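Local atomic coordinates of predicted phosphatase, HAD family (Clostridium acetobutylicum, PDB entry 3MC1), a protein that is a predicted phosphatase of the haloacid dehalogenase family, probably removing phosphate groups from a substrate. Residues Ser18-Leu30 with Glu38-Pro50. Residues are numbered along the deposited sequence; the frame is centred on the assembly and turned at random.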
# COMPACT_ATOMS: atom_id res chain seq x y z
N SER A 18 -2.17 6.85 6.47
CA SER A 18 -2.76 6.01 7.51
C SER A 18 -1.91 5.69 8.73
O SER A 18 -2.29 4.85 9.54
CB SER A 18 -3.20 4.69 6.86
OG SER A 18 -2.24 4.26 5.91
N ALA A 19 -0.77 6.36 8.85
CA ALA A 19 0.15 6.12 9.95
C ALA A 19 -0.46 6.11 11.36
O ALA A 19 -0.15 5.22 12.15
CB ALA A 19 1.28 7.13 9.89
N GLU A 20 -1.30 7.08 11.67
CA GLU A 20 -1.89 7.15 13.01
C GLU A 20 -2.58 5.85 13.42
O GLU A 20 -2.25 5.26 14.44
CB GLU A 20 -2.89 8.31 13.12
CG GLU A 20 -3.81 8.17 14.34
CD GLU A 20 -4.73 9.35 14.54
OE1 GLU A 20 -5.19 9.93 13.53
OE2 GLU A 20 -5.01 9.68 15.72
N GLY A 21 -3.56 5.43 12.62
CA GLY A 21 -4.28 4.20 12.92
C GLY A 21 -3.43 2.94 12.92
O GLY A 21 -3.62 2.06 13.75
N ILE A 22 -2.51 2.84 11.96
CA ILE A 22 -1.65 1.67 11.86
C ILE A 22 -0.64 1.60 13.00
O ILE A 22 -0.47 0.55 13.61
CB ILE A 22 -0.92 1.64 10.49
CG1 ILE A 22 -1.95 1.50 9.36
CG2 ILE A 22 0.08 0.48 10.43
CD1 ILE A 22 -1.36 1.60 7.95
N THR A 23 0.04 2.70 13.30
CA THR A 23 1.03 2.67 14.37
C THR A 23 0.35 2.43 15.71
O THR A 23 0.91 1.78 16.59
CB THR A 23 1.88 3.97 14.42
OG1 THR A 23 1.02 5.11 14.55
CG2 THR A 23 2.73 4.10 13.16
N LYS A 24 -0.87 2.94 15.86
CA LYS A 24 -1.61 2.74 17.09
C LYS A 24 -2.04 1.28 17.25
O LYS A 24 -2.06 0.75 18.36
CB LYS A 24 -2.82 3.68 17.16
CG LYS A 24 -2.46 5.07 17.65
CD LYS A 24 -3.66 6.01 17.71
CE LYS A 24 -3.22 7.39 18.20
NZ LYS A 24 -4.34 8.35 18.35
N SER A 25 -2.38 0.62 16.13
CA SER A 25 -2.78 -0.78 16.17
C SER A 25 -1.57 -1.65 16.52
O SER A 25 -1.68 -2.64 17.24
CB SER A 25 -3.37 -1.22 14.82
OG SER A 25 -4.53 -0.46 14.51
N VAL A 26 -0.40 -1.28 16.00
CA VAL A 26 0.82 -2.02 16.28
C VAL A 26 1.18 -1.83 17.76
O VAL A 26 1.53 -2.79 18.45
CB VAL A 26 1.98 -1.53 15.40
CG1 VAL A 26 3.27 -2.29 15.74
CG2 VAL A 26 1.61 -1.72 13.93
N LYS A 27 1.10 -0.59 18.24
CA LYS A 27 1.42 -0.31 19.64
C LYS A 27 0.48 -1.08 20.55
O LYS A 27 0.90 -1.62 21.58
CB LYS A 27 1.31 1.19 19.94
CG LYS A 27 1.57 1.53 21.40
CD LYS A 27 1.13 2.94 21.75
CE LYS A 27 2.29 3.92 21.75
NZ LYS A 27 3.16 3.74 22.95
N TYR A 28 -0.80 -1.13 20.18
CA TYR A 28 -1.79 -1.85 20.96
C TYR A 28 -1.42 -3.33 21.02
O TYR A 28 -1.55 -3.97 22.07
CB TYR A 28 -3.18 -1.73 20.33
CG TYR A 28 -4.17 -2.70 20.94
CD1 TYR A 28 -4.76 -2.44 22.18
CD2 TYR A 28 -4.49 -3.90 20.30
CE1 TYR A 28 -5.62 -3.36 22.77
CE2 TYR A 28 -5.36 -4.82 20.88
CZ TYR A 28 -5.92 -4.54 22.12
OH TYR A 28 -6.75 -5.45 22.73
N SER A 29 -0.97 -3.86 19.89
CA SER A 29 -0.57 -5.26 19.79
C SER A 29 0.70 -5.57 20.58
O SER A 29 0.76 -6.54 21.33
CB SER A 29 -0.36 -5.65 18.32
OG SER A 29 0.09 -6.98 18.22
N LEU A 30 1.72 -4.73 20.40
CA LEU A 30 3.00 -4.93 21.07
C LEU A 30 2.86 -4.83 22.59
O LEU A 30 3.49 -5.59 23.32
CB LEU A 30 4.02 -3.90 20.58
CG LEU A 30 4.43 -4.00 19.11
CD1 LEU A 30 5.33 -2.83 18.75
CD2 LEU A 30 5.15 -5.32 18.85
N GLU A 38 8.34 4.02 22.74
CA GLU A 38 8.44 5.43 23.13
C GLU A 38 7.45 6.30 22.36
O GLU A 38 6.64 7.00 22.96
CB GLU A 38 9.88 5.94 22.93
CG GLU A 38 10.32 6.14 21.48
CD GLU A 38 10.61 4.84 20.75
OE1 GLU A 38 9.68 4.01 20.59
OE2 GLU A 38 11.77 4.65 20.33
N ASP A 39 7.52 6.26 21.03
CA ASP A 39 6.60 7.05 20.23
C ASP A 39 6.20 6.30 18.97
O ASP A 39 7.00 5.59 18.36
CB ASP A 39 7.23 8.40 19.87
CG ASP A 39 8.39 8.27 18.90
OD1 ASP A 39 9.27 7.43 19.16
OD2 ASP A 39 8.41 9.01 17.90
N LEU A 40 4.93 6.46 18.60
CA LEU A 40 4.35 5.81 17.44
C LEU A 40 5.21 5.94 16.20
O LEU A 40 5.36 4.98 15.44
CB LEU A 40 2.97 6.41 17.17
CG LEU A 40 1.95 6.26 18.30
CD1 LEU A 40 0.72 7.10 18.00
CD2 LEU A 40 1.58 4.80 18.46
N SER A 41 5.76 7.12 15.99
CA SER A 41 6.60 7.39 14.83
C SER A 41 7.64 6.30 14.57
O SER A 41 8.00 6.03 13.43
CB SER A 41 7.29 8.74 14.99
OG SER A 41 8.02 9.07 13.82
N SER A 42 8.12 5.66 15.63
CA SER A 42 9.12 4.61 15.48
C SER A 42 8.51 3.35 14.86
O SER A 42 9.23 2.39 14.55
CB SER A 42 9.76 4.28 16.83
OG SER A 42 8.83 3.70 17.72
N LEU A 43 7.20 3.34 14.69
CA LEU A 43 6.52 2.20 14.10
C LEU A 43 6.06 2.49 12.67
O LEU A 43 5.31 1.72 12.08
CB LEU A 43 5.31 1.80 14.96
CG LEU A 43 5.61 1.39 16.40
CD1 LEU A 43 4.32 1.06 17.14
CD2 LEU A 43 6.56 0.21 16.40
N ASN A 44 6.53 3.60 12.10
CA ASN A 44 6.16 3.97 10.74
C ASN A 44 6.56 2.91 9.72
O ASN A 44 5.87 2.72 8.72
CB ASN A 44 6.81 5.30 10.34
CG ASN A 44 6.09 6.50 10.94
OD1 ASN A 44 5.15 6.34 11.72
ND2 ASN A 44 6.53 7.70 10.58
N LYS A 45 7.67 2.22 9.99
CA LYS A 45 8.17 1.18 9.08
C LYS A 45 7.17 0.04 8.90
O LYS A 45 7.32 -0.77 7.98
CB LYS A 45 9.50 0.61 9.58
CG LYS A 45 9.37 -0.26 10.82
CD LYS A 45 9.48 0.56 12.10
CE LYS A 45 10.93 0.73 12.51
NZ LYS A 45 11.55 -0.59 12.87
N PHE A 46 6.18 -0.03 9.78
CA PHE A 46 5.14 -1.06 9.71
C PHE A 46 4.10 -0.68 8.65
O PHE A 46 3.22 -1.47 8.30
CB PHE A 46 4.44 -1.21 11.06
CG PHE A 46 5.02 -2.28 11.96
CD1 PHE A 46 4.48 -3.56 11.97
CD2 PHE A 46 6.09 -1.99 12.81
CE1 PHE A 46 4.99 -4.55 12.83
CE2 PHE A 46 6.61 -2.97 13.67
CZ PHE A 46 6.06 -4.25 13.68
N VAL A 47 4.19 0.55 8.14
CA VAL A 47 3.22 1.01 7.15
C VAL A 47 3.64 0.66 5.74
O VAL A 47 4.59 1.23 5.20
CB VAL A 47 2.99 2.54 7.24
CG1 VAL A 47 2.00 2.98 6.17
CG2 VAL A 47 2.48 2.90 8.63
N GLY A 48 2.93 -0.30 5.14
CA GLY A 48 3.23 -0.73 3.79
C GLY A 48 3.41 -2.23 3.62
O GLY A 48 2.61 -2.87 2.94
N PRO A 49 4.44 -2.83 4.24
CA PRO A 49 4.68 -4.27 4.13
C PRO A 49 3.69 -5.15 4.89
O PRO A 49 2.94 -4.66 5.74
CB PRO A 49 6.10 -4.42 4.66
CG PRO A 49 6.16 -3.38 5.71
CD PRO A 49 5.50 -2.19 5.04
N PRO A 50 3.65 -6.46 4.58
CA PRO A 50 2.73 -7.36 5.28
C PRO A 50 3.07 -7.31 6.77
O PRO A 50 4.24 -7.31 7.14
CB PRO A 50 3.05 -8.73 4.66
CG PRO A 50 3.56 -8.38 3.29
CD PRO A 50 4.42 -7.17 3.54
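Leu43 pushes its branched end into a hollow on helix 19-31 bounded by Thr23, Val26, Lys27 and Leu30. Its CD1 lies 3.5 Å from Thr23 O and 3.8 Å from Val26 CG1, while CD2 meets Leu30 CD1 tip to tip. Val26 in turn is a bump for Phe46: CG1, held anti to the backbone N (chi1 178°), sits 3.8 Å above the ring centroid and 5° off its normal, a CH-pi contact, and CG2 reaches Phe46 CD1. Beyond the two segments, the Phe46 ring also meets Phe55 of helix 51-59 edge-to-face. Leu40 lies over Thr23, with CD1 against Lys24 CG and CD2 pressed tightly, 3.5 Å, against Lys27 CE. Thr23 suits this closest backbone approach because it is small and its OG1 turns back to Ala19 O (2.7 Å), leaving CG2 against Leu43 CB. Both segments belong to the helical insert after the first strand, consistent with a HAD phosphatase cap. At the end facing the sodium site, Ser18 hydrogen-bonds Asp12, and Val47 CG2 packs on Ile22 CG2 at 3.9 Å. With Thr23 OG1 bonded within its own helix and Lys27 NZ hydrogen-bonded to Val37 O, cohesion across the contact rests on apolar shape fit.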